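Local coordinates for protein shikimate 5-dehydrogenase (Thermus thermophilus, PDB 2D5C) that catalyses the reversible NADPH-linked reduction of 3-dehydroshikimate to shikimate, a step in the pathway to chorismate and the aromatic amino acids, at residues V181-L191 against V206-E217. Numbering follows the deposited sequence.
Sequences VGLEDPSASPL and VYRPLWTRFLRE. With SO4 (sulfate ion), chain C.
R213 CB sits 3.3 Å from P186 O; with CG anti to the backbone N (chi1 -176°), the extended chain then runs past the turn D185-A188 until NH1 gives a weak, bent hydrogen bond to S187 O (3.0 Å). At the guanidinium edge, NH2 donates weakly to O3 of a sulfate, probably from the crystallisation liquor. S189 OG lies 2.9 Å from E217 OE1, though L191 O is also within reach of its one proton. P190 crosses F214 at about a right angle, its CG 3.9 Å from CD1 of the ring. Farther along, E184 N makes a nearly straight 2.6 Å bond to R208 O. The E184 chain bends at chi2 (-82°) and runs beside R208, carboxylate and guanidinium planes 32° apart; E184 OE2 meets R208 CD at 3.5 Å, no N-H points at it, and R208 NH2 instead binds H13 O. Two waters bridge the backbones where the helix begins, from D185 O to R213 N and from A188 O to F214 N. T212 caps that helix, 213-220, which connects strands 201-204 and 224-226 of the Rossmann-type NADP-binding domain. The segments follow strands 174-177 and 201-204; F214 packs on L175 and N177 of one, A202 and D204 of the other, while Y207, a shikimate-binding residue, touches helix 229-244.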
loop_
_atom_site.group_PDB
_atom_site.type_symbol
_atom_site.label_atom_id
_atom_site.label_comp_id
_atom_site.label_asym_id
_atom_site.label_seq_id
_atom_site.Cartn_x
_atom_site.Cartn_y
_atom_site.Cartn_z
ATOM N N VAL A 181 18.373 3.584 27.485
ATOM C CA VAL A 181 18.798 3.997 28.819
ATOM C C VAL A 181 17.892 5.150 29.225
ATOM O O VAL A 181 17.725 6.122 28.486
ATOM C CB VAL A 181 20.273 4.479 28.865
ATOM C CG1 VAL A 181 20.626 4.950 30.282
ATOM C CG2 VAL A 181 21.206 3.349 28.470
ATOM N N GLY A 182 17.284 5.030 30.397
ATOM C CA GLY A 182 16.399 6.081 30.853
ATOM C C GLY A 182 14.945 5.668 30.806
ATOM O O GLY A 182 14.096 6.285 31.453
ATOM N N LEU A 183 14.641 4.629 30.033
ATOM C CA LEU A 183 13.267 4.151 29.924
ATOM C C LEU A 183 12.775 3.690 31.300
ATOM O O LEU A 183 13.363 2.802 31.919
ATOM C CB LEU A 183 13.192 3.002 28.913
ATOM C CG LEU A 183 11.839 2.323 28.688
ATOM C CD1 LEU A 183 10.819 3.327 28.176
ATOM C CD2 LEU A 183 12.017 1.199 27.683
ATOM N N GLU A 184 11.703 4.317 31.768
ATOM C CA GLU A 184 11.108 4.020 33.073
ATOM C C GLU A 184 12.151 3.978 34.201
ATOM O O GLU A 184 12.040 3.179 35.132
ATOM C CB GLU A 184 10.349 2.680 33.019
ATOM C CG GLU A 184 9.508 2.478 31.760
ATOM C CD GLU A 184 8.146 3.144 31.819
ATOM O OE1 GLU A 184 8.039 4.252 32.379
ATOM O OE2 GLU A 184 7.181 2.557 31.284
ATOM N N ASP A 185 13.166 4.831 34.118
ATOM C CA ASP A 185 14.198 4.879 35.149
ATOM C C ASP A 185 14.769 6.302 35.248
ATOM O O ASP A 185 15.763 6.635 34.595
ATOM C CB ASP A 185 15.321 3.881 34.839
ATOM C CG ASP A 185 16.308 3.747 35.986
ATOM O OD1 ASP A 185 16.218 4.544 36.949
ATOM O OD2 ASP A 185 17.180 2.855 35.928
ATOM N N PRO A 186 14.139 7.160 36.069
ATOM C CA PRO A 186 14.584 8.548 36.251
ATOM C C PRO A 186 16.011 8.698 36.767
ATOM O O PRO A 186 16.583 9.792 36.718
ATOM C CB PRO A 186 13.557 9.113 37.234
ATOM C CG PRO A 186 12.323 8.313 36.933
ATOM C CD PRO A 186 12.883 6.917 36.803
ATOM N N SER A 187 16.598 7.609 37.253
ATOM C CA SER A 187 17.955 7.664 37.785
ATOM C C SER A 187 19.031 7.369 36.750
ATOM O O SER A 187 20.220 7.532 37.020
ATOM C CB SER A 187 18.121 6.661 38.940
ATOM O OG SER A 187 18.573 5.396 38.466
ATOM N N ALA A 188 18.615 6.949 35.563
ATOM C CA ALA A 188 19.571 6.572 34.545
ATOM C C ALA A 188 19.615 7.461 33.317
ATOM O O ALA A 188 18.591 7.917 32.815
ATOM C CB ALA A 188 19.308 5.128 34.119
ATOM N N SER A 189 20.833 7.677 32.848
ATOM C CA SER A 189 21.080 8.478 31.656
ATOM C C SER A 189 22.231 7.824 30.901
ATOM O O SER A 189 23.193 7.340 31.507
ATOM C CB SER A 189 21.457 9.914 32.048
ATOM O OG SER A 189 22.005 10.617 30.939
ATOM N N PRO A 190 22.157 7.818 29.560
ATOM C CA PRO A 190 23.203 7.209 28.734
ATOM C C PRO A 190 24.513 7.977 28.720
ATOM O O PRO A 190 25.554 7.447 28.309
ATOM C CB PRO A 190 22.554 7.157 27.349
ATOM C CG PRO A 190 21.699 8.422 27.357
ATOM C CD PRO A 190 21.066 8.359 28.731
ATOM N N LEU A 191 24.472 9.210 29.218
ATOM C CA LEU A 191 25.649 10.060 29.199
ATOM C C LEU A 191 25.955 10.734 30.541
ATOM O O LEU A 191 25.081 11.355 31.127
ATOM C CB LEU A 191 25.428 11.137 28.124
ATOM C CG LEU A 191 26.581 11.998 27.630
ATOM C CD1 LEU A 191 27.455 11.175 26.706
ATOM C CD2 LEU A 191 26.036 13.200 26.877
ATOM N N VAL A 206 13.184 8.417 24.110
ATOM C CA VAL A 206 12.495 7.824 25.257
ATOM C C VAL A 206 11.516 8.878 25.759
ATOM O O VAL A 206 11.905 10.037 25.983
ATOM C CB VAL A 206 13.471 7.488 26.416
ATOM C CG1 VAL A 206 12.681 7.123 27.691
ATOM C CG2 VAL A 206 14.383 6.335 26.017
ATOM N N TYR A 207 10.251 8.492 25.918
ATOM C CA TYR A 207 9.238 9.423 26.412
ATOM C C TYR A 207 8.501 8.897 27.652
ATOM O O TYR A 207 7.434 9.391 28.008
ATOM C CB TYR A 207 8.250 9.797 25.297
ATOM C CG TYR A 207 7.575 8.624 24.630
ATOM C CD1 TYR A 207 6.554 7.925 25.269
ATOM C CD2 TYR A 207 7.979 8.195 23.366
ATOM C CE1 TYR A 207 5.950 6.823 24.668
ATOM C CE2 TYR A 207 7.386 7.099 22.757
ATOM C CZ TYR A 207 6.375 6.417 23.410
ATOM O OH TYR A 207 5.794 5.330 22.805
ATOM N N ARG A 208 9.089 7.893 28.297
ATOM C CA ARG A 208 8.561 7.327 29.542
ATOM C C ARG A 208 9.730 7.150 30.497
ATOM O O ARG A 208 10.487 6.182 30.393
ATOM C CB ARG A 208 7.899 5.962 29.308
ATOM C CG ARG A 208 6.471 6.025 28.791
ATOM C CD ARG A 208 5.821 4.642 28.847
ATOM N NE ARG A 208 4.406 4.671 28.480
ATOM C CZ ARG A 208 3.452 5.251 29.205
ATOM N NH1 ARG A 208 3.755 5.853 30.347
ATOM N NH2 ARG A 208 2.193 5.233 28.783
ATOM N N PRO A 209 9.910 8.085 31.443
ATOM C CA PRO A 209 9.134 9.300 31.711
ATOM C C PRO A 209 9.289 10.329 30.587
ATOM O O PRO A 209 10.229 10.240 29.797
ATOM C CB PRO A 209 9.738 9.791 33.016
ATOM C CG PRO A 209 11.182 9.419 32.857
ATOM C CD PRO A 209 11.090 8.013 32.322
ATOM N N LEU A 210 8.382 11.304 30.517
ATOM C CA LEU A 210 8.470 12.328 29.472
ATOM C C LEU A 210 9.759 13.135 29.632
ATOM O O LEU A 210 10.526 13.302 28.679
ATOM C CB LEU A 210 7.260 13.268 29.521
ATOM C CG LEU A 210 7.213 14.378 28.465
ATOM C CD1 LEU A 210 7.153 13.758 27.059
ATOM C CD2 LEU A 210 5.994 15.276 28.699
ATOM N N TRP A 211 9.989 13.651 30.835
ATOM C CA TRP A 211 11.201 14.408 31.105
ATOM C C TRP A 211 12.213 13.508 31.778
ATOM O O TRP A 211 12.299 13.433 32.999
ATOM C CB TRP A 211 10.885 15.636 31.957
ATOM C CG TRP A 211 10.160 16.646 31.140
ATOM C CD1 TRP A 211 8.813 16.865 31.106
ATOM C CD2 TRP A 211 10.728 17.483 30.120
ATOM N NE1 TRP A 211 8.508 17.780 30.124
ATOM C CE2 TRP A 211 9.665 18.175 29.506
ATOM C CE3 TRP A 211 12.034 17.708 29.667
ATOM C CZ2 TRP A 211 9.866 19.085 28.457
ATOM C CZ3 TRP A 211 12.236 18.612 28.621
ATOM C CH2 TRP A 211 11.154 19.289 28.031
ATOM N N THR A 212 12.950 12.797 30.936
ATOM C CA THR A 212 13.973 11.852 31.339
ATOM C C THR A 212 15.142 12.536 32.021
ATOM O O THR A 212 15.284 13.757 31.953
ATOM C CB THR A 212 14.503 11.112 30.101
ATOM O OG1 THR A 212 15.029 12.070 29.179
ATOM C CG2 THR A 212 13.370 10.350 29.409
ATOM N N ARG A 213 15.983 11.748 32.677
ATOM C CA ARG A 213 17.150 12.306 33.328
ATOM C C ARG A 213 18.012 12.996 32.261
ATOM O O ARG A 213 18.457 14.119 32.454
ATOM C CB ARG A 213 17.954 11.221 34.043
ATOM C CG ARG A 213 19.121 11.804 34.807
ATOM C CD ARG A 213 19.885 10.797 35.662
ATOM N NE ARG A 213 21.060 11.466 36.216
ATOM C CZ ARG A 213 22.202 10.872 36.537
ATOM N NH1 ARG A 213 22.353 9.560 36.382
ATOM N NH2 ARG A 213 23.211 11.609 36.975
ATOM N N PHE A 214 18.222 12.319 31.129
ATOM C CA PHE A 214 19.005 12.864 30.008
ATOM C C PHE A 214 18.511 14.263 29.584
ATOM O O PHE A 214 19.305 15.197 29.407
ATOM C CB PHE A 214 18.901 11.891 28.819
ATOM C CG PHE A 214 19.522 12.390 27.533
ATOM C CD1 PHE A 214 20.878 12.214 27.282
ATOM C CD2 PHE A 214 18.734 12.969 26.550
ATOM C CE1 PHE A 214 21.438 12.600 26.057
ATOM C CE2 PHE A 214 19.285 13.363 25.315
ATOM C CZ PHE A 214 20.639 13.174 25.073
ATOM N N LEU A 215 17.205 14.406 29.401
ATOM C CA LEU A 215 16.666 15.694 28.972
ATOM C C LEU A 215 16.784 16.754 30.053
ATOM O O LEU A 215 17.049 17.914 29.756
ATOM C CB LEU A 215 15.200 15.570 28.544
ATOM C CG LEU A 215 14.954 14.941 27.164
ATOM C CD1 LEU A 215 13.457 14.818 26.939
ATOM C CD2 LEU A 215 15.592 15.798 26.068
ATOM N N ARG A 216 16.570 16.360 31.302
ATOM C CA ARG A 216 16.687 17.311 32.399
ATOM C C ARG A 216 18.136 17.772 32.512
ATOM O O ARG A 216 18.404 18.935 32.792
ATOM C CB ARG A 216 16.205 16.675 33.710
ATOM C CG ARG A 216 14.693 16.479 33.779
ATOM C CD ARG A 216 14.304 15.549 34.933
ATOM N NE ARG A 216 12.862 15.363 35.073
ATOM C CZ ARG A 216 12.053 16.205 35.721
ATOM N NH1 ARG A 216 12.542 17.301 36.286
ATOM N NH2 ARG A 216 10.757 15.942 35.829
ATOM N N GLU A 217 19.080 16.863 32.285
ATOM C CA GLU A 217 20.490 17.228 32.344
ATOM C C GLU A 217 20.816 18.187 31.207
ATOM O O GLU A 217 21.525 19.180 31.394
ATOM C CB GLU A 217 21.372 15.987 32.203
ATOM C CG GLU A 217 21.400 15.123 33.437
ATOM C CD GLU A 217 22.138 13.816 33.194
ATOM O OE1 GLU A 217 21.900 13.208 32.135
ATOM O OE2 GLU A 217 22.945 13.401 34.052
HETATM S S SO4 C . 26.730 11.047 36.262
HETATM O O1 SO4 C . 26.285 12.420 35.518
HETATM O O2 SO4 C . 28.147 10.931 36.010
HETATM O O3 SO4 C . 26.442 11.115 37.538
HETATM O O4 SO4 C . 26.035 10.032 35.518
HETATM O O HOH W 1 15.163 8.777 32.696
HETATM O O HOH W 2 17.867 9.548 30.672
HETATM O O HOH W 3 23.998 11.158 33.555
#